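Local coordinates for protein amorpha-4,11-diene synthase (Artemisia annua, PDB 4GAX) that probably cyclises farnesyl diphosphate to a sesquiterpene, as a member of the plant terpene synthase family, at residues A[303-306]-A[307-311]; A[516-519]-A[520-523]. One frame throughout, in Å; residues are numbered along the deposited sequence.

Contact 1 of 2, residues A[303-306]-A[307-311]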
ATOM      1  N   ILE A 303       1.521 -14.589  -1.186  1.00 14.35           N
ATOM      2  CA  ILE A 303       2.645 -15.463  -1.533  1.00 13.39           C
ATOM      3  C   ILE A 303       2.902 -15.410  -3.034  1.00 16.76           C
ATOM      4  O   ILE A 303       4.046 -15.285  -3.469  1.00 22.50           O
ATOM      5  CB  ILE A 303       2.404 -16.909  -1.059  1.00 24.80           C
ATOM      6  CG1 ILE A 303       2.527 -16.963   0.472  1.00 16.72           C
ATOM      7  CG2 ILE A 303       3.403 -17.869  -1.713  1.00 20.25           C
ATOM      8  CD1 ILE A 303       2.068 -18.285   1.089  1.00 20.59           C
ATOM      9  N   PHE A 304       1.838 -15.457  -3.831  1.00 17.73           N
ATOM     10  CA  PHE A 304       1.996 -15.413  -5.287  1.00 18.38           C
ATOM     11  C   PHE A 304       2.563 -14.056  -5.725  1.00 21.57           C
ATOM     12  O   PHE A 304       3.436 -13.986  -6.587  1.00 19.63           O
ATOM     13  CB  PHE A 304       0.655 -15.661  -5.992  1.00 13.00           C
ATOM     14  CG  PHE A 304       0.775 -15.698  -7.480  1.00 21.48           C
ATOM     15  CD1 PHE A 304       1.574 -16.655  -8.089  1.00 21.92           C
ATOM     16  CD2 PHE A 304       0.150 -14.742  -8.271  1.00 19.28           C
ATOM     17  CE1 PHE A 304       1.729 -16.690  -9.484  1.00 22.51           C
ATOM     18  CE2 PHE A 304       0.296 -14.762  -9.665  1.00 21.54           C
ATOM     19  CZ  PHE A 304       1.083 -15.749 -10.273  1.00 23.50           C
ATOM     20  N   LEU A 305       2.051 -12.983  -5.132  1.00 18.86           N
ATOM     21  CA  LEU A 305       2.480 -11.641  -5.489  1.00 24.53           C
ATOM     22  C   LEU A 305       3.952 -11.465  -5.160  1.00 22.72           C
ATOM     23  O   LEU A 305       4.710 -10.888  -5.944  1.00 25.87           O
ATOM     24  CB  LEU A 305       1.622 -10.598  -4.768  1.00 22.63           C
ATOM     25  CG  LEU A 305       1.995  -9.110  -4.920  1.00 15.64           C
ATOM     26  CD1 LEU A 305       1.945  -8.655  -6.372  1.00 20.71           C
ATOM     27  CD2 LEU A 305       1.014  -8.247  -4.065  1.00 19.21           C
ATOM     28  N   ALA A 306       4.370 -11.995  -4.019  1.00 17.32           N
ATOM     29  CA  ALA A 306       5.773 -11.914  -3.641  1.00 13.66           C
ATOM     30  C   ALA A 306       6.648 -12.616  -4.681  1.00 22.06           C
ATOM     31  O   ALA A 306       7.700 -12.095  -5.061  1.00 18.54           O
ATOM     32  CB  ALA A 306       5.985 -12.532  -2.254  1.00 19.25           C
ATOM     33  N   LYS A 307       6.223 -13.795  -5.136  1.00 19.24           N
ATOM     34  CA  LYS A 307       6.966 -14.507  -6.182  1.00 20.25           C
ATOM     35  C   LYS A 307       7.054 -13.695  -7.466  1.00 17.12           C
ATOM     36  O   LYS A 307       8.115 -13.615  -8.083  1.00 20.92           O
ATOM     37  CB  LYS A 307       6.324 -15.864  -6.465  1.00 18.46           C
ATOM     38  CG  LYS A 307       6.395 -16.809  -5.257  1.00 20.91           C
ATOM     39  CD  LYS A 307       5.637 -18.117  -5.533  1.00 24.57           C
ATOM     40  CE  LYS A 307       5.796 -19.110  -4.367  1.00 22.73           C
ATOM     41  NZ  LYS A 307       5.070 -20.400  -4.653  1.00 21.04           N
ATOM     42  N   VAL A 308       5.940 -13.094  -7.872  1.00 18.85           N
ATOM     43  CA  VAL A 308       5.932 -12.296  -9.090  1.00 18.48           C
ATOM     44  C   VAL A 308       6.850 -11.085  -8.942  1.00 21.61           C
ATOM     45  O   VAL A 308       7.589 -10.743  -9.869  1.00 26.22           O
ATOM     46  CB  VAL A 308       4.496 -11.862  -9.480  1.00 20.72           C
ATOM     47  CG1 VAL A 308       4.519 -10.884 -10.628  1.00 18.03           C
ATOM     48  CG2 VAL A 308       3.665 -13.090  -9.861  1.00 21.13           C
ATOM     49  N   ILE A 309       6.832 -10.451  -7.772  1.00 19.93           N
ATOM     50  CA  ILE A 309       7.756  -9.335  -7.528  1.00 22.12           C
ATOM     51  C   ILE A 309       9.226  -9.788  -7.583  1.00 21.87           C
ATOM     52  O   ILE A 309      10.097  -9.077  -8.122  1.00 20.54           O
ATOM     53  CB  ILE A 309       7.417  -8.598  -6.205  1.00 27.87           C
ATOM     54  CG1 ILE A 309       6.042  -7.946  -6.334  1.00 21.73           C
ATOM     55  CG2 ILE A 309       8.480  -7.548  -5.868  1.00 25.29           C
ATOM     56  CD1 ILE A 309       5.449  -7.427  -5.012  1.00 22.38           C
ATOM     57  N   ALA A 310       9.511 -10.982  -7.060  1.00 19.92           N
ATOM     58  CA  ALA A 310      10.863 -11.526  -7.171  1.00 19.86           C
ATOM     59  C   ALA A 310      11.222 -11.756  -8.636  1.00 22.34           C
ATOM     60  O   ALA A 310      12.361 -11.530  -9.044  1.00 27.14           O
ATOM     61  CB  ALA A 310      10.994 -12.820  -6.381  1.00 24.29           C
ATOM     62  N   LEU A 311      10.245 -12.182  -9.439  1.00 19.58           N
ATOM     63  CA  LEU A 311      10.499 -12.438 -10.871  1.00 28.24           C
ATOM     64  C   LEU A 311      10.722 -11.149 -11.661  1.00 30.56           C
ATOM     65  O   LEU A 311      11.560 -11.096 -12.570  1.00 31.32           O
ATOM     66  CB  LEU A 311       9.341 -13.216 -11.485  1.00 29.45           C
ATOM     67  CG  LEU A 311       9.254 -14.704 -11.150  1.00 24.35           C
ATOM     68  CD1 LEU A 311       7.924 -15.223 -11.709  1.00 21.55           C
ATOM     69  CD2 LEU A 311      10.441 -15.441 -11.788  1.00 21.06           C
TER
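Phe304 and Val308, one turn apart on helix 299-322, form the centre of an i to i+4 contact within the all-helical, metal-binding terpene synthase domain. The same helix carries the aspartate-rich DDxxD sequence of the family further along, towards its C-terminal end. Val308 places CG2 over one face of the Phe304 ring, a CH-pi contact with the methyl 3.9 Å from the ring centroid, 20° off the normal and shifted towards the rim at CZ. Phe304 reaches it because its CG lies anti to the backbone N (chi1 -177°), while CG2 of Val308, beside its own backbone N, faces back to the preceding turn. Thr425 of helix 419-429 touches both side chains, and helix 351-370 packs on them through Met364 and Tyr361. A second buried rung joins Leu305 and Ile309: CD1 of Ile309 meets the branch carbon CG of Leu305 at 3.8 Å, next to Cys285 and Trp288 of helix 282-292. Ile303 and Lys307 run alongside each other on a more exposed flank, with CG2 of Ile303 against CE of Lys307; the extended lysine also makes a cation-pi contact with Trp265. Underneath, the backbone is regular alpha-helix. Lys307 N bonds to Ile303 O, Val308 N to Phe304 O and Ala310 N to Ala306 O, while the shortest of the four bonds brings Ile309 N to 2.8 Å from Leu305 O, with an N-H...O angle of 164°.

Contact 2 of 2, residues A[516-519]-A[520-523]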
ATOM      1  N   THR A 516     -16.054   0.146 -10.758  1.00 28.40           N
ATOM      2  CA  THR A 516     -16.171  -1.038 -11.630  1.00 30.61           C
ATOM      3  C   THR A 516     -15.273  -2.192 -11.224  1.00 35.91           C
ATOM      4  O   THR A 516     -15.388  -3.297 -11.764  1.00 42.29           O
ATOM      5  CB  THR A 516     -15.872  -0.712 -13.094  1.00 35.99           C
ATOM      6  OG1 THR A 516     -14.593  -0.075 -13.177  1.00 33.02           O
ATOM      7  CG2 THR A 516     -16.930   0.210 -13.648  1.00 42.81           C
ATOM      8  N   ILE A 517     -14.377  -1.921 -10.284  1.00 25.94           N
ATOM      9  CA  ILE A 517     -13.494  -2.932  -9.719  1.00 28.67           C
ATOM     10  C   ILE A 517     -14.011  -3.253  -8.309  1.00 32.06           C
ATOM     11  O   ILE A 517     -14.348  -2.344  -7.551  1.00 31.77           O
ATOM     12  CB  ILE A 517     -12.038  -2.390  -9.683  1.00 45.64           C
ATOM     13  CG1 ILE A 517     -11.143  -3.165  -8.734  1.00 40.97           C
ATOM     14  CG2 ILE A 517     -12.015  -0.966  -9.200  1.00 51.67           C
ATOM     15  CD1 ILE A 517      -9.761  -2.513  -8.606  1.00 38.09           C
ATOM     16  N   PRO A 518     -14.091  -4.547  -7.959  1.00 29.75           N
ATOM     17  CA  PRO A 518     -14.554  -4.943  -6.624  1.00 25.34           C
ATOM     18  C   PRO A 518     -13.750  -4.227  -5.550  1.00 27.13           C
ATOM     19  O   PRO A 518     -12.521  -4.109  -5.676  1.00 20.77           O
ATOM     20  CB  PRO A 518     -14.271  -6.452  -6.583  1.00 21.90           C
ATOM     21  CG  PRO A 518     -14.333  -6.876  -8.028  1.00 24.49           C
ATOM     22  CD  PRO A 518     -13.728  -5.713  -8.788  1.00 27.98           C
ATOM     23  N   ARG A 519     -14.433  -3.741  -4.516  1.00 23.27           N
ATOM     24  CA  ARG A 519     -13.754  -2.978  -3.464  1.00 23.36           C
ATOM     25  C   ARG A 519     -12.474  -3.573  -2.880  1.00 21.04           C
ATOM     26  O   ARG A 519     -11.513  -2.830  -2.637  1.00 20.76           O
ATOM     27  CB  ARG A 519     -14.707  -2.600  -2.331  1.00 29.68           C
ATOM     28  CG  ARG A 519     -14.883  -1.105  -2.248  1.00 43.60           C
ATOM     29  CD  ARG A 519     -15.675  -0.658  -1.038  1.00 40.02           C
ATOM     30  NE  ARG A 519     -14.850  -0.574   0.160  1.00 33.53           N
ATOM     31  CZ  ARG A 519     -13.868   0.306   0.343  1.00 32.07           C
ATOM     32  NH1 ARG A 519     -13.545   1.182  -0.606  1.00 35.69           N
ATOM     33  NH2 ARG A 519     -13.197   0.299   1.479  1.00 26.67           N
ATOM     34  N   PRO A 520     -12.455  -4.896  -2.623  1.00 22.09           N
ATOM     35  CA  PRO A 520     -11.235  -5.409  -1.984  1.00 17.89           C
ATOM     36  C   PRO A 520     -10.023  -5.300  -2.901  1.00 20.31           C
ATOM     37  O   PRO A 520      -8.890  -5.240  -2.399  1.00 19.57           O
ATOM     38  CB  PRO A 520     -11.571  -6.881  -1.690  1.00 23.94           C
ATOM     39  CG  PRO A 520     -13.069  -6.923  -1.637  1.00 24.79           C
ATOM     40  CD  PRO A 520     -13.527  -5.913  -2.663  1.00 22.71           C
ATOM     41  N   LEU A 521     -10.254  -5.258  -4.211  1.00 16.41           N
ATOM     42  CA  LEU A 521      -9.150  -5.070  -5.160  1.00 18.18           C
ATOM     43  C   LEU A 521      -8.757  -3.599  -5.238  1.00 15.50           C
ATOM     44  O   LEU A 521      -7.572  -3.256  -5.434  1.00 19.52           O
ATOM     45  CB  LEU A 521      -9.556  -5.577  -6.549  1.00 21.06           C
ATOM     46  CG  LEU A 521      -9.606  -7.099  -6.696  1.00 33.09           C
ATOM     47  CD1 LEU A 521     -10.216  -7.469  -8.041  1.00 35.20           C
ATOM     48  CD2 LEU A 521      -8.194  -7.678  -6.566  1.00 29.84           C
ATOM     49  N   LEU A 522      -9.747  -2.718  -5.077  1.00 17.94           N
ATOM     50  CA  LEU A 522      -9.473  -1.282  -5.106  1.00 18.10           C
ATOM     51  C   LEU A 522      -8.629  -0.944  -3.884  1.00 18.66           C
ATOM     52  O   LEU A 522      -7.672  -0.150  -3.977  1.00 20.33           O
ATOM     53  CB  LEU A 522     -10.781  -0.481  -5.113  1.00 20.04           C
ATOM     54  CG  LEU A 522     -10.600   1.037  -5.094  1.00 25.57           C
ATOM     55  CD1 LEU A 522      -9.781   1.471  -6.293  1.00 22.04           C
ATOM     56  CD2 LEU A 522     -11.951   1.758  -5.080  1.00 24.28           C
ATOM     57  N   VAL A 523      -8.970  -1.567  -2.751  1.00 16.04           N
ATOM     58  CA  VAL A 523      -8.245  -1.362  -1.498  1.00 17.69           C
ATOM     59  C   VAL A 523      -6.802  -1.826  -1.697  1.00 19.83           C
ATOM     60  O   VAL A 523      -5.865  -1.154  -1.261  1.00 18.70           O
ATOM     61  CB  VAL A 523      -8.919  -2.109  -0.311  1.00 23.79           C
ATOM     62  CG1 VAL A 523      -7.986  -2.193   0.917  1.00 15.67           C
ATOM     63  CG2 VAL A 523     -10.257  -1.436   0.056  1.00 19.01           C
TER
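The guanidinium of Arg519 carries CG2 of Val523 on one face, 3.6 Å above its plane and offset towards the rim, where NH2 is the nearest atom at 3.7 Å. NH1 hydrogen-bonds to the hydroxyl of Tyr511, and NH2 makes a weak bond to the backbone oxygen of Lys129. A bend at chi3 (82°) turns the arginine chain so that its flat end comes across Val523, one helical turn on.

The helix itself begins at Pro518, which holds the N-cap position; its carbonyl O takes two N-H groups. Leu522 N meets Pro518 O in the carbonyl plane at 3.2 Å, whereas Leu521 N, closer to that same Pro518 O at 2.9 Å, sits 43° out of the plane on a more bent bond. The next bond is straighter: Val523 N to Arg519 O, 2.8 Å. Pro520 has no N-H to give, which costs little in a first turn, where backbone N-H groups have no earlier helical carbonyl to meet.

On the buried side Ile517, just before the cap, sends CG1 to 3.6 Å from CB of Leu521, and CD1 on to CB of Leu522 at 4.2 Å. Its CG1 branch points away from the backbone N (chi1 162°), which carries the chain over the first turn; Tyr427 packs against both Ile517 and Leu521. An alanine here would lack both branches beyond CB, including CG1 and CD1, and is likely to open a gap beside CB of Leu521 and CB of Leu522 at the start of the helix. Alongside, CD of the Pro518 ring meets CD1 of Leu521 at 4.0 Å. With Ile517 before the N-cap packed against Leu522, the fourth residue of the helix, this is a hydrophobic staple opening helix 519-535.

In the fold
Contact 1 is core and contact 2 is partly buried: six of the eight touching residues in 303-311 are buried, against three of seven in 516-523. The first lies well inside helix 299-322, the second where a loop turns into helix 519-535. Their centres are 21 Å apart and their nearest atoms about 10 Å, so they do not touch, yet both pack against helix 419-429. Chemistry follows place. Mid-helix, aromatic and aliphatic side chains interlock over regular i to i+4 bonds; at the helix start, a proline carbonyl shared by two N-H groups and an arginine bound to other parts of the chain join the apolar packing of Ile517.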